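PDB 3LR1: tungstate ABC transporter, periplasmic tungstate-binding protein from Geobacter sulfurreducens, which probably captures tungstate in the periplasm and delivers it to an ABC transporter for uptake into the cell. Local coordinates for residues A107-L110 with L111-G115; T129-L132 with D133-S137; H61-K64 with L65-F69. All coordinates share one frame; numbering follows the deposited sequence.

Interaction 1. Residues A107-L110 with L111-G115; sequences ALKL and LATKG
Thr113 lies one turn on from Lys109 and crosses its side chain at a slant, the hydroxyl OG1 coming within 3.5 Å of Lys109 CD, alongside the outer half of the lysine chain. That chain bends at its second torsion. The same hydroxyl bonds to the backbone: OG1 donates to Lys109 O over 2.8 Å, while Thr113 N donates to this oxygen over 2.9 Å. The two donors arrive from opposite faces of the carbonyl plane, so Lys109 O is gripped twice. The first torsion of Thr113 (-58°) explains the paired hydrogen bonds, because it sets OG1 beside the backbone N and leaves the methyl CG2 anti to that N. On the buried flank, Leu108 CD2 and Leu111 CD1 meet at 4.2 Å, and both leucines also pack on Phe118 of strand 118-120. This is the last part of helix 104-114, which stops in a Schellman motif: Gly115, with positive phi (67°), is the C-prime residue, Ala116 N turns back to Leu111 O, and Gly115 N bonds weakly to Ala112 O. Upstream of that end, Lys114 N donates to Leu110 O at 2.9 Å. Ala112, whose backbone N bonds to Leu108 O at 2.9 Å, packs its methyl on Trp146 and Trp135.

Interaction 2. Residues T129-L132 with D133-S137; sequences TKEL and DLWKS
Glu131 and Trp135, one helical turn apart, are tied by a side-chain hydrogen bond: the indole NE1 donates to Glu131 OE2 at 2.8 Å. The acceptor lies almost exactly in the ring plane, at the edge of the indole, and uses its anti lone pair, directed away from OE1. The N-H...O angle of 139° shows a bent bond, and the carboxylate is turned 73° against the ring. Torsions on both sides arrange this. In Glu131, CG stands opposite the backbone N (chi1 179°) and the chain then bends at chi2, bringing the carboxylate up beside the pyrrole side of the ring; in Trp135, CG lies beside its own N. The buried carboxylate has further partners, OE1 bonding to Ser120 OG and OE2 also to Tyr147 OH. Were Glu131 replaced by an alanine, Trp135 NE1, Ser120 OG and Tyr147 OH would probably lose the carboxylate that joins them, and the indole would be freer to turn.

Apolar contacts add to this. Lys130, bent at three successive torsions, lays CE 3.6 Å from Leu134 CG, so this last methylene packs on the branched end of the leucine. Leu132 CD2 approaches Trp135 CD1 obliquely at 4.4 Å. On the exposed side, Thr129 and Asp133 run side by side, with CG2 and OD2 3.9 Å apart, while Ser137 OG donates to Asp133 O at 3.2 Å from above the carbonyl plane.

The helix, 126-137, is the crossover of a beta-alpha-beta unit between parallel strands 118-120 and 147-149. Glu131 reaches both strands through Ser120 and Tyr147, and Trp135 and Leu134 face helix 104-114, packing on Leu108 among others.

Interaction 3. Residues H61-K64 with L65-F69; sequences HARK and LEDKF
Glu66 folds back along the first turn of its helix to meet Ala62, and this is the tight half of the contact. Its OE1 accepts the backbone N-H of Ala62 at 2.7 Å with an N-H...O angle of 167°, a nearly straight bond made on the anti lone pair. The first torsion (-68°) holds CG beside the backbone N, 3.1 Å from Ala62 O; beyond CG the chain is extended, which lets OE1 span the distance to Ala62 N. The backbone doubles the link, since Glu66 N donates to Ala62 O at 2.9 Å. The other carboxylate oxygen, OE2, forms a salt bridge with Arg78, so both oxygens of this buried group have partners. Ala62 CB also touches Leu65 CB at 4.2 Å, against helix 43-51, where Thr43 and Leu47 lie.

Ala62 is the N-cap residue of helix 63-71, which is separated from strand 57-60 by two residues. Just before the cap, the side chain of His61 comes about 5 Å from a bound tungsten, and its ring meets that of Tyr199. The start of the helix therefore lies close to a bound metal, consistent with a place at the ligand cleft of a periplasmic binding protein.

Packing is looser on the outer side. Arg63 and Asp67 approach with guanidinium and carboxylate planes 87° apart, and the salt bridge is long: NE to OD1 measures 3.9 Å. The methylene CD is nearer, 3.5 Å from Asp67 OD1, and the guanidinium has its stronger partner in Asp80, a salt bridge through NH2. Exposed Lys68 sends its amine away to a salt bridge with Asp72; its backbone N donates to Lys64 O at 3.2 Å, and the side chain adds little more than CB.

Overall arrangement
From the N terminus, interaction 3 comes first, at the start of helix 63-71, followed by interaction 1 at the end of helix 104-114 and interaction 2 within helix 126-137. Each joins adjoining residues along one helix or at its end, so none closes a long loop, and they follow in series without nesting or crossing. Interactions 1 and 2 touch: Leu108 CD1 packs 3.5 Å from Leu134 CB, joining helices 104-114 and 126-137. Between interactions 2 and 3, Thr129 CG2 and Lys64 NZ, 3.4 Å apart, bring helix 126-137 up to helix 63-71, near a bound tungsten. Interactions 1 and 3 remain apart, nearest atoms about 14 Å.

Interaction 1. Residues A107-L110 with L111-G115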
loop_
_atom_site.group_PDB
_atom_site.type_symbol
_atom_site.label_atom_id
_atom_site.label_comp_id
_atom_site.label_asym_id
_atom_site.label_seq_id
_atom_site.Cartn_x
_atom_site.Cartn_y
_atom_site.Cartn_z
ATOM N N ALA A 107 20.849 3.163 -4.056
ATOM C CA ALA A 107 20.801 1.920 -3.255
ATOM C C ALA A 107 20.486 0.745 -4.159
ATOM O O ALA A 107 21.102 -0.320 -4.058
ATOM C CB ALA A 107 19.732 2.020 -2.069
ATOM N N LEU A 108 19.500 0.904 -5.030
ATOM C CA LEU A 108 19.099 -0.211 -5.889
ATOM C C LEU A 108 20.270 -0.520 -6.856
ATOM O O LEU A 108 20.657 -1.685 -7.055
ATOM C CB LEU A 108 17.800 0.120 -6.629
ATOM C CG LEU A 108 16.555 0.316 -5.738
ATOM C CD1 LEU A 108 15.286 0.638 -6.653
ATOM C CD2 LEU A 108 16.291 -0.900 -4.890
ATOM N N LYS A 109 20.875 0.529 -7.408
ATOM C CA LYS A 109 21.970 0.317 -8.353
ATOM C C LYS A 109 23.161 -0.411 -7.689
ATOM O O LYS A 109 23.802 -1.250 -8.332
ATOM C CB LYS A 109 22.380 1.634 -8.983
ATOM C CG LYS A 109 22.787 1.539 -10.481
ATOM C CD LYS A 109 24.191 1.042 -10.696
ATOM C CE LYS A 109 24.719 1.370 -12.137
ATOM N NZ LYS A 109 26.204 1.454 -12.207
ATOM N N LEU A 110 23.463 -0.086 -6.426
ATOM C CA LEU A 110 24.422 -0.864 -5.596
ATOM C C LEU A 110 24.025 -2.342 -5.544
ATOM O O LEU A 110 24.900 -3.216 -5.665
ATOM C CB LEU A 110 24.526 -0.324 -4.159
ATOM C CG LEU A 110 25.671 0.494 -3.545
ATOM C CD1 LEU A 110 26.731 0.974 -4.525
ATOM C CD2 LEU A 110 25.157 1.686 -2.723
ATOM N N LEU A 111 22.736 -2.624 -5.359
ATOM C CA LEU A 111 22.225 -4.020 -5.355
ATOM C C LEU A 111 22.446 -4.722 -6.687
ATOM O O LEU A 111 23.015 -5.819 -6.730
ATOM C CB LEU A 111 20.712 -4.107 -4.980
ATOM C CG LEU A 111 20.434 -3.679 -3.540
ATOM C CD1 LEU A 111 18.951 -3.695 -3.169
ATOM C CD2 LEU A 111 21.203 -4.582 -2.595
ATOM N N ALA A 112 22.015 -4.094 -7.772
ATOM C CA ALA A 112 22.177 -4.679 -9.090
ATOM C C ALA A 112 23.660 -4.926 -9.422
ATOM O O ALA A 112 23.988 -5.951 -10.000
ATOM C CB ALA A 112 21.545 -3.805 -10.146
ATOM N N THR A 113 24.534 -4.002 -9.036
ATOM C CA THR A 113 25.981 -4.096 -9.331
ATOM C C THR A 113 26.666 -5.168 -8.506
ATOM O O THR A 113 27.512 -5.936 -9.020
ATOM C CB THR A 113 26.693 -2.740 -9.070
ATOM O OG1 THR A 113 26.088 -1.731 -9.881
ATOM C CG2 THR A 113 28.203 -2.812 -9.426
ATOM N N LYS A 114 26.342 -5.224 -7.229
ATOM C CA LYS A 114 26.847 -6.282 -6.365
ATOM C C LYS A 114 26.199 -7.666 -6.701
ATOM O O LYS A 114 26.733 -8.710 -6.332
ATOM C CB LYS A 114 26.602 -5.888 -4.883
ATOM C CG LYS A 114 27.092 -6.892 -3.812
ATOM C CD LYS A 114 28.569 -6.777 -3.537
ATOM C CE LYS A 114 29.051 -7.859 -2.538
ATOM N NZ LYS A 114 30.099 -8.784 -3.115
ATOM N N GLY A 115 25.071 -7.672 -7.415
ATOM C CA GLY A 115 24.328 -8.882 -7.640
ATOM C C GLY A 115 23.697 -9.440 -6.364
ATOM O O GLY A 115 23.567 -10.661 -6.247
#

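Interaction 2. Residues T129-L132 with D133-S137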
loop_
_atom_site.group_PDB
_atom_site.type_symbol
_atom_site.label_atom_id
_atom_site.label_comp_id
_atom_site.label_asym_id
_atom_site.label_seq_id
_atom_site.Cartn_x
_atom_site.Cartn_y
_atom_site.Cartn_z
ATOM N N THR A 129 4.928 -0.553 -8.948
ATOM C CA THR A 129 5.082 0.661 -9.789
ATOM C C THR A 129 6.184 1.598 -9.301
ATOM O O THR A 129 6.950 2.173 -10.096
ATOM C CB THR A 129 3.754 1.401 -9.796
ATOM O OG1 THR A 129 2.819 0.579 -10.461
ATOM C CG2 THR A 129 3.819 2.792 -10.443
ATOM N N LYS A 130 6.284 1.773 -7.995
ATOM C CA LYS A 130 7.291 2.655 -7.456
ATOM C C LYS A 130 8.667 2.038 -7.682
ATOM O O LYS A 130 9.640 2.744 -8.077
ATOM C CB LYS A 130 7.080 2.933 -5.959
ATOM C CG LYS A 130 8.197 3.776 -5.297
ATOM C CD LYS A 130 8.166 5.241 -5.669
ATOM C CE LYS A 130 9.570 5.836 -5.696
ATOM N NZ LYS A 130 9.753 7.075 -4.834
ATOM N N GLU A 131 8.741 0.746 -7.413
ATOM C CA GLU A 131 9.979 0.025 -7.588
ATOM C C GLU A 131 10.458 0.198 -9.055
ATOM O O GLU A 131 11.616 0.540 -9.301
ATOM C CB GLU A 131 9.791 -1.476 -7.235
ATOM C CG GLU A 131 11.061 -2.294 -7.427
ATOM C CD GLU A 131 10.820 -3.705 -8.017
ATOM O OE1 GLU A 131 9.714 -4.277 -7.902
ATOM O OE2 GLU A 131 11.761 -4.249 -8.608
ATOM N N LEU A 132 9.557 -0.047 -10.017
ATOM C CA LEU A 132 9.902 0.086 -11.442
ATOM C C LEU A 132 10.316 1.518 -11.811
ATOM O O LEU A 132 11.308 1.766 -12.583
ATOM C CB LEU A 132 8.752 -0.409 -12.316
ATOM C CG LEU A 132 8.497 -1.935 -12.211
ATOM C CD1 LEU A 132 7.537 -2.387 -13.336
ATOM C CD2 LEU A 132 9.762 -2.827 -12.204
ATOM N N ASP A 133 9.628 2.481 -11.221
ATOM C CA ASP A 133 10.009 3.886 -11.428
ATOM C C ASP A 133 11.418 4.149 -10.947
ATOM O O ASP A 133 12.150 4.894 -11.603
ATOM C CB ASP A 133 9.018 4.859 -10.760
ATOM C CG ASP A 133 7.642 4.850 -11.443
ATOM O OD1 ASP A 133 7.501 4.272 -12.563
ATOM O OD2 ASP A 133 6.684 5.392 -10.819
ATOM N N LEU A 134 11.801 3.538 -9.812
ATOM C CA LEU A 134 13.125 3.744 -9.235
ATOM C C LEU A 134 14.208 3.031 -10.022
ATOM O O LEU A 134 15.238 3.611 -10.259
ATOM C CB LEU A 134 13.195 3.267 -7.793
ATOM C CG LEU A 134 12.466 4.008 -6.683
ATOM C CD1 LEU A 134 12.485 3.105 -5.425
ATOM C CD2 LEU A 134 13.075 5.408 -6.408
ATOM N N TRP A 135 14.008 1.776 -10.411
ATOM C CA TRP A 135 14.916 1.159 -11.416
ATOM C C TRP A 135 15.137 2.060 -12.666
ATOM O O TRP A 135 16.268 2.298 -13.081
ATOM C CB TRP A 135 14.442 -0.226 -11.839
ATOM C CG TRP A 135 14.616 -1.297 -10.783
ATOM C CD1 TRP A 135 13.633 -2.062 -10.236
ATOM C CD2 TRP A 135 15.839 -1.730 -10.170
ATOM N NE1 TRP A 135 14.156 -2.959 -9.348
ATOM C CE2 TRP A 135 15.506 -2.739 -9.249
ATOM C CE3 TRP A 135 17.189 -1.351 -10.301
ATOM C CZ2 TRP A 135 16.461 -3.368 -8.468
ATOM C CZ3 TRP A 135 18.120 -1.979 -9.539
ATOM C CH2 TRP A 135 17.765 -2.967 -8.627
ATOM N N LYS A 136 14.064 2.581 -13.236
ATOM C CA LYS A 136 14.178 3.450 -14.403
ATOM C C LYS A 136 14.980 4.739 -14.114
ATOM O O LYS A 136 15.806 5.127 -14.918
ATOM C CB LYS A 136 12.777 3.792 -14.954
ATOM C CG LYS A 136 12.769 4.251 -16.414
ATOM C CD LYS A 136 11.405 4.858 -16.808
ATOM C CE LYS A 136 10.963 4.394 -18.212
ATOM N NZ LYS A 136 9.897 5.288 -18.810
ATOM N N SER A 137 14.752 5.377 -12.956
ATOM C CA SER A 137 15.540 6.552 -12.489
ATOM C C SER A 137 17.009 6.219 -12.252
ATOM O O SER A 137 17.886 7.077 -12.408
ATOM C CB SER A 137 14.959 7.115 -11.177
ATOM O OG SER A 137 13.656 7.684 -11.342
#

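Interaction 3. Residues H61-K64 with L65-F69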
loop_
_atom_site.group_PDB
_atom_site.type_symbol
_atom_site.label_atom_id
_atom_site.label_comp_id
_atom_site.label_asym_id
_atom_site.label_seq_id
_atom_site.Cartn_x
_atom_site.Cartn_y
_atom_site.Cartn_z
ATOM N N HIS A 61 -3.310 2.138 -3.039
ATOM C CA HIS A 61 -2.185 2.974 -3.467
ATOM C C HIS A 61 -1.788 2.363 -4.805
ATOM O O HIS A 61 -1.035 1.424 -4.856
ATOM C CB HIS A 61 -0.978 2.969 -2.443
ATOM C CG HIS A 61 0.196 3.756 -2.939
ATOM N ND1 HIS A 61 0.057 5.007 -3.512
ATOM C CD2 HIS A 61 1.506 3.440 -3.062
ATOM C CE1 HIS A 61 1.237 5.433 -3.942
ATOM N NE2 HIS A 61 2.128 4.502 -3.684
ATOM N N ALA A 62 -2.275 2.919 -5.909
ATOM C CA ALA A 62 -1.992 2.363 -7.265
ATOM C C ALA A 62 -2.509 3.377 -8.258
ATOM O O ALA A 62 -3.650 3.294 -8.789
ATOM C CB ALA A 62 -2.683 1.046 -7.461
ATOM N N ARG A 63 -1.715 4.392 -8.432
ATOM C CA ARG A 63 -2.197 5.613 -9.079
ATOM C C ARG A 63 -2.790 5.386 -10.493
ATOM O O ARG A 63 -3.904 5.844 -10.809
ATOM C CB ARG A 63 -1.066 6.662 -9.139
ATOM C CG ARG A 63 -1.502 8.007 -9.782
ATOM C CD ARG A 63 -2.897 8.475 -9.228
ATOM N NE ARG A 63 -2.864 9.793 -8.599
ATOM C CZ ARG A 63 -2.356 10.022 -7.388
ATOM N NH1 ARG A 63 -1.834 9.008 -6.691
ATOM N NH2 ARG A 63 -2.362 11.249 -6.859
ATOM N N LYS A 64 -2.099 4.636 -11.330
ATOM C CA LYS A 64 -2.611 4.435 -12.686
ATOM C C LYS A 64 -3.939 3.714 -12.671
ATOM O O LYS A 64 -4.826 3.961 -13.484
ATOM C CB LYS A 64 -1.658 3.665 -13.589
ATOM C CG LYS A 64 -0.229 3.997 -13.412
ATOM C CD LYS A 64 0.688 3.220 -14.412
ATOM C CE LYS A 64 2.063 3.942 -14.569
ATOM N NZ LYS A 64 3.150 3.474 -13.662
ATOM N N LEU A 65 -4.030 2.717 -11.824
ATOM C CA LEU A 65 -5.243 1.927 -11.753
ATOM C C LEU A 65 -6.409 2.727 -11.146
ATOM O O LEU A 65 -7.547 2.604 -11.569
ATOM C CB LEU A 65 -4.971 0.675 -10.943
ATOM C CG LEU A 65 -4.019 -0.306 -11.589
ATOM C CD1 LEU A 65 -3.922 -1.521 -10.659
ATOM C CD2 LEU A 65 -4.483 -0.683 -13.062
ATOM N N GLU A 66 -6.122 3.577 -10.188
ATOM C CA GLU A 66 -7.126 4.445 -9.574
ATOM C C GLU A 66 -7.648 5.413 -10.641
ATOM O O GLU A 66 -8.842 5.643 -10.735
ATOM C CB GLU A 66 -6.515 5.249 -8.438
ATOM C CG GLU A 66 -6.086 4.458 -7.177
ATOM C CD GLU A 66 -5.176 5.302 -6.267
ATOM O OE1 GLU A 66 -4.051 4.898 -5.916
ATOM O OE2 GLU A 66 -5.587 6.394 -5.902
ATOM N N ASP A 67 -6.735 6.005 -11.429
ATOM C CA ASP A 67 -7.150 6.906 -12.503
ATOM C C ASP A 67 -8.086 6.251 -13.481
ATOM O O ASP A 67 -9.057 6.872 -13.929
ATOM C CB ASP A 67 -5.945 7.509 -13.227
ATOM C CG ASP A 67 -5.199 8.561 -12.375
ATOM O OD1 ASP A 67 -5.650 9.036 -11.293
ATOM O OD2 ASP A 67 -4.113 8.921 -12.782
ATOM N N LYS A 68 -7.782 5.008 -13.846
ATOM C CA LYS A 68 -8.617 4.256 -14.763
ATOM C C LYS A 68 -9.987 3.981 -14.171
ATOM O O LYS A 68 -10.957 4.033 -14.843
ATOM C CB LYS A 68 -7.934 2.932 -15.188
ATOM C CG LYS A 68 -8.691 2.201 -16.263
ATOM C CD LYS A 68 -7.965 0.999 -16.857
ATOM C CE LYS A 68 -8.831 0.301 -17.883
ATOM N NZ LYS A 68 -9.982 -0.408 -17.294
ATOM N N PHE A 69 -10.036 3.667 -12.890
ATOM C CA PHE A 69 -11.279 3.369 -12.175
ATOM C C PHE A 69 -12.211 4.572 -12.190
ATOM O O PHE A 69 -13.426 4.435 -12.366
ATOM C CB PHE A 69 -10.908 2.937 -10.760
ATOM C CG PHE A 69 -12.033 2.351 -9.940
ATOM C CD1 PHE A 69 -12.407 1.051 -10.099
ATOM C CD2 PHE A 69 -12.655 3.083 -8.980
ATOM C CE1 PHE A 69 -13.459 0.493 -9.292
ATOM C CE2 PHE A 69 -13.694 2.573 -8.184
ATOM C CZ PHE A 69 -14.075 1.279 -8.341
#